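Local coordinates for protein GH3 beta-N-acetylglucosaminidase (Paenibacillaceae, PDB 6K5J) that hydrolyses terminal beta-linked N-acetylglucosamine residues from its substrates, as a glycoside hydrolase of family 3, at residues V281-V289 / A307-A315. Residues are numbered along the deposited sequence; the frame is centred on the assembly and turned at random.
Sequences VGEGAVQAV and AALDALLAA
Gly282 and Ala308 bring two neighbouring helices of the N-terminal domain, 281-289 and 307-315, together in a close, largely apolar packing, their CA atoms 4.2 Å apart. The short axes approach to 7.6 Å and cross at -49°, both running broadly the same way. Beside the glycine, the methyl of Ala311 lies 3.3 Å from Gly282 O, a carbonyl already bonded to Val286 N within its own helix. Ala285 and Ala308 meet methyl to methyl, CB to CB 3.7 Å. Strand 296-298 lies between the two helices in sequence, so they are successive helices of the TIM-barrel-like domain of family 3 glycosidases; Ala285 and Val289 also rest on Ile296, and Ala308 on Val298. Farther along, the two methyls of Val286 pack against successive turns of helix 307-315: CG2, anti to the carbonyl carbon, sits 3.4 Å from Ala311 O, while CG1 reaches Ala315 CB at 3.8 Å. With CG beside the backbone N (chi1 -74°), Leu312 brings CD2 to 3.6 Å from Val289 CG2, the two side chains crossing at a slant. The same CD2 lies 3.7 Å from Ala285 O. Leu312 also touches Val17 of helix 13-19 and Val21 of strand 21-23.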
loop_
_atom_site.group_PDB
_atom_site.type_symbol
_atom_site.label_atom_id
_atom_site.label_comp_id
_atom_site.label_asym_id
_atom_site.label_seq_id
_atom_site.Cartn_x
_atom_site.Cartn_y
_atom_site.Cartn_z
ATOM N N VAL A 281 10.624 21.146 -0.309
ATOM C CA VAL A 281 9.206 20.927 -0.622
ATOM C C VAL A 281 8.679 22.009 -1.568
ATOM O O VAL A 281 8.019 21.708 -2.571
ATOM C CB VAL A 281 8.367 20.845 0.666
ATOM C CG1 VAL A 281 6.865 20.824 0.332
ATOM C CG2 VAL A 281 8.755 19.594 1.485
ATOM N N GLY A 282 8.948 23.281 -1.259
ATOM C CA GLY A 282 8.434 24.358 -2.094
ATOM C C GLY A 282 8.987 24.309 -3.506
ATOM O O GLY A 282 8.237 24.347 -4.488
ATOM N N GLU A 283 10.307 24.187 -3.626
ATOM C CA GLU A 283 10.925 24.109 -4.941
ATOM C C GLU A 283 10.672 22.757 -5.595
ATOM O O GLU A 283 10.598 22.669 -6.824
ATOM C CB GLU A 283 12.425 24.413 -4.818
ATOM C CG GLU A 283 13.209 24.382 -6.122
ATOM C CD GLU A 283 12.816 25.472 -7.122
ATOM O OE1 GLU A 283 12.933 25.207 -8.336
ATOM O OE2 GLU A 283 12.412 26.586 -6.711
ATOM N N GLY A 284 10.519 21.694 -4.803
ATOM C CA GLY A 284 10.078 20.434 -5.379
ATOM C C GLY A 284 8.692 20.538 -5.987
ATOM O O GLY A 284 8.429 19.984 -7.059
ATOM N N ALA A 285 7.786 21.251 -5.313
ATOM C CA ALA A 285 6.448 21.468 -5.861
ATOM C C ALA A 285 6.521 22.137 -7.229
ATOM O O ALA A 285 5.891 21.685 -8.192
ATOM C CB ALA A 285 5.621 22.319 -4.899
ATOM N N VAL A 286 7.280 23.230 -7.321
ATOM C CA VAL A 286 7.432 23.948 -8.586
ATOM C C VAL A 286 8.039 23.034 -9.639
ATOM O O VAL A 286 7.564 22.961 -10.777
ATOM C CB VAL A 286 8.285 25.217 -8.379
ATOM C CG1 VAL A 286 8.578 25.900 -9.717
ATOM C CG2 VAL A 286 7.588 26.164 -7.423
ATOM N N GLN A 287 9.098 22.314 -9.273
ATOM C CA GLN A 287 9.773 21.468 -10.248
ATOM C C GLN A 287 8.905 20.295 -10.683
ATOM O O GLN A 287 9.003 19.847 -11.833
ATOM C CB GLN A 287 11.097 20.971 -9.681
ATOM C CG GLN A 287 12.229 21.963 -9.857
ATOM C CD GLN A 287 13.489 21.524 -9.155
ATOM O OE1 GLN A 287 13.887 22.103 -8.143
ATOM N NE2 GLN A 287 14.125 20.493 -9.685
ATOM N N ALA A 288 8.048 19.792 -9.787
ATOM C CA ALA A 288 7.128 18.719 -10.162
ATOM C C ALA A 288 6.118 19.185 -11.207
ATOM O O ALA A 288 5.834 18.464 -12.172
ATOM C CB ALA A 288 6.407 18.196 -8.920
ATOM N N VAL A 289 5.548 20.373 -11.030
ATOM C CA VAL A 289 4.631 20.887 -12.045
ATOM C C VAL A 289 5.376 21.104 -13.357
ATOM O O VAL A 289 4.897 20.728 -14.432
ATOM C CB VAL A 289 3.950 22.182 -11.562
ATOM C CG1 VAL A 289 3.209 22.845 -12.721
ATOM C CG2 VAL A 289 2.991 21.880 -10.396
ATOM N N ALA A 307 4.152 26.063 2.154
ATOM C CA ALA A 307 5.340 26.378 1.367
ATOM C C ALA A 307 5.152 25.980 -0.093
ATOM O O ALA A 307 5.525 26.734 -1.000
ATOM C CB ALA A 307 6.571 25.693 1.958
ATOM N N ALA A 308 4.574 24.799 -0.340
ATOM C CA ALA A 308 4.294 24.376 -1.712
ATOM C C ALA A 308 3.310 25.321 -2.392
ATOM O O ALA A 308 3.517 25.736 -3.538
ATOM C CB ALA A 308 3.743 22.949 -1.717
ATOM N N LEU A 309 2.225 25.661 -1.700
ATOM C CA LEU A 309 1.226 26.563 -2.262
ATOM C C LEU A 309 1.833 27.922 -2.594
ATOM O O LEU A 309 1.578 28.484 -3.670
ATOM C CB LEU A 309 0.059 26.723 -1.281
ATOM C CG LEU A 309 -0.971 25.595 -1.176
ATOM C CD1 LEU A 309 -1.679 25.617 0.193
ATOM C CD2 LEU A 309 -1.981 25.674 -2.313
ATOM N N ASP A 310 2.626 28.472 -1.664
ATOM C CA ASP A 310 3.288 29.756 -1.878
ATOM C C ASP A 310 4.285 29.681 -3.025
ATOM O O ASP A 310 4.370 30.602 -3.843
ATOM C CB ASP A 310 4.011 30.204 -0.599
ATOM C CG ASP A 310 3.063 30.771 0.456
ATOM O OD1 ASP A 310 1.941 31.186 0.105
ATOM O OD2 ASP A 310 3.454 30.798 1.643
ATOM N N ALA A 311 5.066 28.602 -3.089
ATOM C CA ALA A 311 6.060 28.474 -4.149
ATOM C C ALA A 311 5.402 28.350 -5.519
ATOM O O ALA A 311 5.897 28.915 -6.504
ATOM C CB ALA A 311 6.964 27.277 -3.866
ATOM N N LEU A 312 4.289 27.614 -5.607
ATOM C CA LEU A 312 3.599 27.464 -6.887
ATOM C C LEU A 312 3.025 28.795 -7.354
ATOM O O LEU A 312 3.154 29.161 -8.527
ATOM C CB LEU A 312 2.485 26.419 -6.778
ATOM C CG LEU A 312 2.968 24.962 -6.729
ATOM C CD1 LEU A 312 1.812 24.031 -6.344
ATOM C CD2 LEU A 312 3.566 24.560 -8.066
ATOM N N LEU A 313 2.387 29.532 -6.442
ATOM C CA LEU A 313 1.867 30.848 -6.791
ATOM C C LEU A 313 2.992 31.783 -7.229
ATOM O O LEU A 313 2.874 32.481 -8.245
ATOM C CB LEU A 313 1.100 31.435 -5.608
ATOM C CG LEU A 313 0.398 32.758 -5.907
ATOM C CD1 LEU A 313 -0.706 32.563 -6.938
ATOM C CD2 LEU A 313 -0.161 33.382 -4.634
ATOM N N ALA A 314 4.097 31.804 -6.479
ATOM C CA ALA A 314 5.205 32.694 -6.824
ATOM C C ALA A 314 5.795 32.344 -8.185
ATOM O O ALA A 314 6.217 33.235 -8.935
ATOM C CB ALA A 314 6.286 32.637 -5.743
ATOM N N ALA A 315 5.833 31.051 -8.517
ATOM C CA ALA A 315 6.371 30.622 -9.805
ATOM C C ALA A 315 5.504 31.105 -10.963
ATOM O O ALA A 315 6.027 31.471 -12.022
ATOM C CB ALA A 315 6.511 29.100 -9.835
#